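Local atomic coordinates of spore germination protein GerM (Bacillus subtilis subsp. subtilis str. 168, PDB entry 6GZB), a protein that is of unknown biochemical function but affects both sporulation and germination, and carries tandem GerMN domains. Residues 62-67 against 184-189; 112-117 against 150-155; 268-273 against 306-311. All coordinates share one frame; numbering follows the deposited sequence.

Contact 1: 62-67 against 184-189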
# COMPACT_ATOMS: atom_id res chain seq x y z
N ASN A 62 4.76 -9.92 -10.98
CA ASN A 62 4.81 -11.07 -10.07
C ASN A 62 3.48 -11.28 -9.33
O ASN A 62 3.36 -12.17 -8.49
CB ASN A 62 5.95 -10.89 -9.08
CG ASN A 62 7.32 -11.01 -9.75
OD1 ASN A 62 8.25 -10.26 -9.43
ND2 ASN A 62 7.44 -11.94 -10.68
N GLY A 63 2.47 -10.49 -9.68
CA GLY A 63 1.13 -10.69 -9.12
C GLY A 63 0.75 -9.76 -7.97
O GLY A 63 -0.36 -9.82 -7.46
N TYR A 64 1.66 -8.86 -7.58
CA TYR A 64 1.38 -7.97 -6.45
C TYR A 64 0.49 -6.80 -6.87
O TYR A 64 0.68 -6.21 -7.94
CB TYR A 64 2.67 -7.42 -5.84
CG TYR A 64 3.49 -8.45 -5.13
CD1 TYR A 64 3.23 -8.78 -3.80
CD2 TYR A 64 4.54 -9.09 -5.77
CE1 TYR A 64 4.01 -9.73 -3.13
CE2 TYR A 64 5.29 -10.06 -5.14
CZ TYR A 64 5.03 -10.37 -3.81
OH TYR A 64 5.79 -11.35 -3.20
N VAL A 65 -0.47 -6.47 -6.02
CA VAL A 65 -1.19 -5.22 -6.14
C VAL A 65 -0.33 -4.10 -5.57
O VAL A 65 0.12 -4.18 -4.43
CB VAL A 65 -2.54 -5.28 -5.39
CG1 VAL A 65 -3.31 -3.98 -5.55
CG2 VAL A 65 -3.36 -6.46 -5.90
N VAL A 66 -0.07 -3.09 -6.39
CA VAL A 66 0.95 -2.09 -6.09
C VAL A 66 0.48 -0.73 -6.58
O VAL A 66 -0.05 -0.61 -7.69
CB VAL A 66 2.28 -2.37 -6.81
CG1 VAL A 66 3.36 -1.44 -6.28
CG2 VAL A 66 2.70 -3.82 -6.67
N ALA A 67 0.74 0.31 -5.80
CA ALA A 67 0.46 1.68 -6.22
C ALA A 67 1.42 2.07 -7.34
O ALA A 67 2.62 1.85 -7.23
CB ALA A 67 0.61 2.63 -5.04
N GLY A 184 -6.40 -5.46 4.42
CA GLY A 184 -5.10 -5.96 4.01
C GLY A 184 -4.90 -5.90 2.51
O GLY A 184 -5.77 -5.45 1.76
N ILE A 185 -3.73 -6.35 2.07
CA ILE A 185 -3.35 -6.31 0.67
C ILE A 185 -2.21 -7.29 0.45
O ILE A 185 -1.36 -7.45 1.33
CB ILE A 185 -2.94 -4.88 0.25
CG1 ILE A 185 -2.67 -4.81 -1.25
CG2 ILE A 185 -1.73 -4.40 1.03
CD1 ILE A 185 -2.73 -3.40 -1.80
N ASN A 186 -2.24 -8.02 -0.66
CA ASN A 186 -1.22 -9.02 -0.95
C ASN A 186 -0.97 -9.93 0.26
O ASN A 186 0.17 -10.05 0.73
CB ASN A 186 0.10 -8.35 -1.34
CG ASN A 186 -0.02 -7.49 -2.57
OD1 ASN A 186 0.48 -6.36 -2.62
ND2 ASN A 186 -0.69 -8.01 -3.58
N LEU A 187 -2.03 -10.54 0.77
CA LEU A 187 -1.93 -11.30 2.02
C LEU A 187 -0.90 -12.41 1.93
O LEU A 187 -0.96 -13.22 1.01
CB LEU A 187 -3.30 -11.92 2.37
CG LEU A 187 -4.49 -10.96 2.45
CD1 LEU A 187 -5.77 -11.73 2.74
CD2 LEU A 187 -4.28 -9.86 3.49
N GLU A 188 -0.00 -12.50 2.91
CA GLU A 188 0.90 -13.64 3.00
C GLU A 188 0.13 -14.86 3.44
O GLU A 188 -0.40 -14.89 4.55
CB GLU A 188 2.04 -13.36 3.99
CG GLU A 188 3.24 -12.69 3.36
CD GLU A 188 4.40 -12.55 4.32
OE1 GLU A 188 5.46 -12.04 3.90
OE2 GLU A 188 4.22 -12.87 5.52
N THR A 189 0.06 -15.87 2.57
CA THR A 189 -0.71 -17.08 2.85
C THR A 189 0.14 -18.35 2.78
O THR A 189 -0.40 -19.45 2.84
CB THR A 189 -1.85 -17.25 1.83
OG1 THR A 189 -1.32 -17.19 0.50
CG2 THR A 189 -2.90 -16.16 2.02
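Asn186 reaches across to the backbone of Tyr64 and Val65, and its carboxamide is the centre of this contact. CG lies anti to the carbonyl carbon (chi1 -60°), which puts CG next to the 62-67 chain. The group then sits beside the Val65 peptide, with Asn186 CG 3.6 Å from Val65 N. An asparagine suits such a place, since its short, flat carboxamide fits closely beside a peptide group and could offer it polar partners.

The same amide meets the tyrosine from the side: Asn186 CG is 3.7 Å from Tyr64 CD1, at the ring's edge and near its plane. The tyrosine and asparagine side chains cross at about a right angle, the planes of ring and amide standing 81° apart, while the tyrosine hydroxyl goes on to the carbonyl of Ser245. Apolar packing completes the contact. Val65 CB points at the other segment and its CG1 touches Ile185 CD1 at 3.8 Å; Ile185 CD1 also lies 4.0 Å from Val65 O. Branched aliphatic side chains fit here because both are buried, against Gln141 and other residues of helix 136-147. Gly63, with a positive phi of 100°, makes the turn before the strand.

Asn186 N is held by Gln141 OE1, and Ile185 is bonded to Thr219 of strand 213-223. The arrangement is packing between the start of an edge strand, 65-73, and the loop that leads from strand 163-164 to strand 198-208; the bonds to Thr219 and Ser245, later in the chain, are consistent with a place where the two tandem GerMN domains meet.

Contact 2: 112-117 against 150-155. With ACT (acetate ion), chain G.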
# COMPACT_ATOMS: atom_id res chain seq x y z
N VAL A 112 -19.57 6.18 -8.86
CA VAL A 112 -19.12 6.24 -7.48
C VAL A 112 -19.94 7.26 -6.71
O VAL A 112 -20.01 8.43 -7.06
CB VAL A 112 -17.62 6.61 -7.38
CG1 VAL A 112 -17.20 6.67 -5.92
CG2 VAL A 112 -16.78 5.59 -8.13
N ASP A 113 -20.55 6.79 -5.63
CA ASP A 113 -21.33 7.64 -4.76
C ASP A 113 -20.64 7.73 -3.40
O ASP A 113 -20.53 6.74 -2.67
CB ASP A 113 -22.74 7.04 -4.61
CG ASP A 113 -23.63 7.87 -3.72
OD1 ASP A 113 -23.49 9.11 -3.73
OD2 ASP A 113 -24.49 7.29 -3.03
N ILE A 114 -20.16 8.92 -3.07
CA ILE A 114 -19.43 9.13 -1.82
C ILE A 114 -20.39 9.66 -0.75
O ILE A 114 -20.95 10.73 -0.89
CB ILE A 114 -18.26 10.12 -2.03
CG1 ILE A 114 -17.32 9.60 -3.11
CG2 ILE A 114 -17.50 10.33 -0.73
CD1 ILE A 114 -16.24 10.59 -3.50
N LYS A 115 -20.56 8.90 0.32
CA LYS A 115 -21.44 9.29 1.42
C LYS A 115 -20.69 10.15 2.42
O LYS A 115 -19.45 10.18 2.42
CB LYS A 115 -22.00 8.06 2.15
CG LYS A 115 -22.40 6.91 1.25
CD LYS A 115 -23.89 6.65 1.29
CE LYS A 115 -24.61 7.43 0.21
NZ LYS A 115 -25.70 6.63 -0.41
N LYS A 116 -21.43 10.80 3.31
CA LYS A 116 -20.85 11.72 4.29
C LYS A 116 -20.09 10.98 5.39
O LYS A 116 -19.15 11.52 5.97
CB LYS A 116 -21.93 12.61 4.90
CG LYS A 116 -22.26 13.84 4.07
CD LYS A 116 -23.25 14.75 4.78
CE LYS A 116 -23.17 16.18 4.26
NZ LYS A 116 -23.74 17.16 5.23
N ASP A 117 -20.46 9.73 5.63
CA ASP A 117 -19.80 8.92 6.64
C ASP A 117 -18.45 8.36 6.18
O ASP A 117 -17.76 7.68 6.94
CB ASP A 117 -20.71 7.76 7.09
CG ASP A 117 -20.94 6.73 5.99
OD1 ASP A 117 -20.51 6.95 4.84
OD2 ASP A 117 -21.58 5.70 6.29
N PHE A 150 -8.32 8.88 -1.31
CA PHE A 150 -8.98 10.17 -1.13
C PHE A 150 -9.42 10.37 0.31
O PHE A 150 -9.87 9.44 0.98
CB PHE A 150 -10.19 10.26 -2.05
CG PHE A 150 -9.86 10.11 -3.49
CD1 PHE A 150 -9.35 11.18 -4.21
CD2 PHE A 150 -10.09 8.92 -4.16
CE1 PHE A 150 -9.05 11.06 -5.55
CE2 PHE A 150 -9.78 8.78 -5.50
CZ PHE A 150 -9.24 9.84 -6.19
N SER A 151 -9.22 11.46 0.86
CA SER A 151 -9.46 11.73 2.28
C SER A 151 -10.94 11.60 2.63
O SER A 151 -11.29 11.35 3.78
CB SER A 151 -8.93 13.12 2.66
OG SER A 151 -9.64 14.12 1.96
N SER A 152 -11.87 11.82 1.56
CA SER A 152 -13.31 11.70 1.77
C SER A 152 -13.79 10.25 1.77
O SER A 152 -14.95 9.99 2.04
CB SER A 152 -14.06 12.48 0.69
OG SER A 152 -13.84 11.92 -0.60
N ILE A 153 -12.89 9.31 1.46
CA ILE A 153 -13.26 7.89 1.42
C ILE A 153 -12.35 7.06 2.33
O ILE A 153 -11.13 7.01 2.14
CB ILE A 153 -13.16 7.35 -0.01
CG1 ILE A 153 -14.03 8.17 -0.96
CG2 ILE A 153 -13.61 5.90 -0.06
CD1 ILE A 153 -13.76 7.91 -2.43
N ASP A 154 -12.94 6.38 3.31
CA ASP A 154 -12.19 5.41 4.09
C ASP A 154 -12.83 4.03 4.15
O ASP A 154 -12.26 3.11 4.72
CB ASP A 154 -11.93 5.93 5.51
CG ASP A 154 -13.15 6.53 6.14
OD1 ASP A 154 -14.25 5.97 5.96
OD2 ASP A 154 -13.02 7.58 6.81
N LYS A 155 -13.99 3.87 3.51
CA LYS A 155 -14.67 2.58 3.44
C LYS A 155 -15.29 2.42 2.07
O LYS A 155 -15.65 3.40 1.42
CB LYS A 155 -15.79 2.50 4.48
CG LYS A 155 -15.32 2.45 5.93
CD LYS A 155 -16.51 2.45 6.89
CE LYS A 155 -17.37 3.70 6.73
NZ LYS A 155 -16.81 4.86 7.48
C ACT G . -25.15 10.89 2.59
O ACT G . -24.61 11.61 1.77
OXT ACT G . -24.52 10.40 3.51
CH3 ACT G . -26.45 10.28 2.23
O HOH W 1 -17.31 11.32 2.89
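Ile114 and Ile153 supply the apolar part of this surface contact, their side chains crossing at about a right angle with the two CD1 atoms 3.8 Å apart. Ile153 CG1 lies anti to the carbonyl carbon (chi1 -56°), and beyond it CD1 reaches the methyl of its partner. Ile114 CG2 rests 3.8 Å from Ser152 O. Isoleucine suits Ile153 because the place is buried, and Ile114, itself exposed, lays its branched end over it at the surface.

Among the polar contacts, Lys155 NZ donates to Asp117 O at 3.0 Å, approaching 35° out of the carbonyl plane. The same ammonium forms a salt bridge with Asp154 OD1 at 3.2 Å, on the syn side of the carboxylate. A long, flexible lysine, bent at chi3 and chi4, can thus serve a carbonyl and a neighbouring carboxylate together. On the first segment, Lys115 NZ pairs in turn with Asp113 OD2 at 3.0 Å.

One water lies between the segments and donates to Ser152 O; its distance to Lys115 O, 2.5 Å, is short, and that bond is doubtful. An acetate, probably from the crystallisation liquor, accepts a nearly straight bond from Lys116 N (3.1 Å, 175°).

A type I turn from Phe150 to Ile153 follows helix 136-147 and leads into strand 155-160, whereas 112-117 closes strand 110-114 and turns toward strand 119-124. That middle strand lies between the other two in the sheet, with Ile153 packing on Ala120, Lys155 on Thr119 and Asp117 OD1 bonded to Thr119 N.

Contact 3: 268-273 against 306-311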
# COMPACT_ATOMS: atom_id res chain seq x y z
N VAL A 268 6.13 9.53 15.34
CA VAL A 268 6.83 8.40 15.93
C VAL A 268 8.32 8.68 15.95
O VAL A 268 8.89 9.12 14.95
CB VAL A 268 6.56 7.11 15.14
CG1 VAL A 268 7.38 5.95 15.69
CG2 VAL A 268 5.07 6.79 15.16
N THR A 269 8.95 8.36 17.07
CA THR A 269 10.40 8.44 17.18
C THR A 269 11.01 7.06 17.33
O THR A 269 10.67 6.32 18.25
CB THR A 269 10.81 9.31 18.37
OG1 THR A 269 10.34 10.64 18.16
CG2 THR A 269 12.33 9.34 18.52
N LEU A 270 11.89 6.71 16.40
CA LEU A 270 12.57 5.43 16.43
C LEU A 270 14.03 5.63 16.81
O LEU A 270 14.69 6.57 16.36
CB LEU A 270 12.50 4.75 15.05
CG LEU A 270 11.11 4.55 14.45
CD1 LEU A 270 11.23 3.99 13.04
CD2 LEU A 270 10.29 3.61 15.32
N ASP A 271 14.55 4.68 17.57
CA ASP A 271 15.92 4.72 18.02
C ASP A 271 16.58 3.42 17.62
O ASP A 271 16.24 2.37 18.15
CB ASP A 271 15.97 4.91 19.54
CG ASP A 271 17.34 5.32 20.04
OD1 ASP A 271 18.26 5.54 19.22
OD2 ASP A 271 17.50 5.43 21.28
N PHE A 272 17.42 3.47 16.63
CA PHE A 272 18.01 2.30 16.09
C PHE A 272 19.39 2.01 16.59
O PHE A 272 20.03 2.81 17.20
CB PHE A 272 18.15 2.45 14.59
CG PHE A 272 16.88 2.39 13.83
CD1 PHE A 272 16.31 1.19 13.53
CD2 PHE A 272 16.29 3.53 13.38
CE1 PHE A 272 15.16 1.12 12.82
CE2 PHE A 272 15.12 3.47 12.67
CZ PHE A 272 14.56 2.27 12.39
N ASN A 273 19.84 0.81 16.31
CA ASN A 273 21.19 0.43 16.56
C ASN A 273 22.02 0.81 15.34
O ASN A 273 21.53 1.39 14.40
CB ASN A 273 21.34 -1.04 16.96
CG ASN A 273 20.86 -2.02 15.90
OD1 ASN A 273 20.50 -1.67 14.82
ND2 ASN A 273 20.89 -3.26 16.24
N LYS A 306 1.58 10.01 11.52
CA LYS A 306 1.70 10.99 10.43
C LYS A 306 3.15 11.22 10.01
O LYS A 306 3.41 11.63 8.87
CB LYS A 306 1.06 12.31 10.85
CG LYS A 306 -0.42 12.20 11.18
CD LYS A 306 -1.24 11.65 10.01
CE LYS A 306 -2.73 11.88 10.19
NZ LYS A 306 -3.54 10.83 9.51
N SER A 307 4.09 10.95 10.90
CA SER A 307 5.50 11.21 10.60
C SER A 307 6.41 10.36 11.48
O SER A 307 6.00 9.83 12.50
CB SER A 307 5.81 12.69 10.81
OG SER A 307 5.76 13.04 12.18
N VAL A 308 7.66 10.24 11.05
CA VAL A 308 8.63 9.38 11.72
C VAL A 308 9.96 10.11 11.84
O VAL A 308 10.51 10.58 10.85
CB VAL A 308 8.88 8.08 10.93
CG1 VAL A 308 9.78 7.14 11.71
CG2 VAL A 308 7.56 7.42 10.57
N SER A 309 10.47 10.20 13.07
CA SER A 309 11.81 10.72 13.32
C SER A 309 12.70 9.55 13.66
O SER A 309 12.29 8.63 14.37
CB SER A 309 11.80 11.70 14.50
OG SER A 309 10.92 12.78 14.25
N VAL A 310 13.93 9.60 13.16
CA VAL A 310 14.85 8.48 13.32
C VAL A 310 16.11 8.91 14.04
O VAL A 310 16.66 9.97 13.77
CB VAL A 310 15.20 7.83 11.97
CG1 VAL A 310 13.95 7.21 11.34
CG2 VAL A 310 15.83 8.85 11.04
N LYS A 311 16.54 8.09 14.99
CA LYS A 311 17.78 8.31 15.71
C LYS A 311 18.57 7.04 15.69
O LYS A 311 18.02 5.97 15.44
CB LYS A 311 17.51 8.70 17.17
CG LYS A 311 16.67 9.95 17.32
CD LYS A 311 16.55 10.38 18.78
CE LYS A 311 15.45 11.43 18.95
NZ LYS A 311 15.43 12.01 20.31
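Val268 opens a parallel strand pair, its N bonded to Ser307 O at 2.9 Å and its O accepting from Ser309 N at 2.7 Å. Its side chain goes to the same face as Val308, Leu270 and Val310, against Ile230 of helix 229-239; a branched valine suits both a strand and this buried side.

Thr269 pairs with Ser309 on the other face, which is partly exposed and tolerates hydroxyls. Thr269 CG2 lies anti to the backbone N and meets the aliphatic part of Lys311, 3.8 Å from CE. Leu270 N then donates to Ser309 O, nearly straight at 174°, and Leu270 O accepts from Lys311 N. Its CG is anti to the carbonyl carbon (chi1 -55°), and CD1 lies against Val308 CG1 at 3.7 Å, the leucine packing on Ile230 and Ile234 of one helix and Ile295 and Leu299 of the other, 289-299.

Asp271 turns to the polar face beside Lys311, with OD1 3.8 Å from Lys311 CB; its carboxylate is taken by Ser259 OG and Gly314 N, and the lysine ammonium remains 7.0 Å from Asp271 OD2. At Phe272, N donates to Lys311 O at 2.8 Å, that oxygen also lying at the ring edge, and CE2 approaches Val310 CG1.

The chemistry implies a division of labour: regular backbone bonds fix the parallel register, one face is apolar and covered by helices, and the other carries hydroxyls and charged groups.

Contact 3 is buried, contact 1 partly buried and contact 2 lies at the surface. Contacts 2 and 3 belong to two four-stranded mixed sheets that share strand order, but they sit at different places in them: contact 3 is the central parallel pair, whereas contact 2 joins the end of edge strand 110-114 to the loop leading into 155-160. Backbone pairing dominates contact 3, while contact 2 relies on a lysine, a water and two isoleucines. Contact 1 belongs to neither of those sheets; it sets a strand of the three-stranded sheet against a long loop, using an asparagine amide and aliphatic packing. The centres of contacts 2 and 3 are 31 Å apart, and that of contact 1 lies nearest the chain's centre.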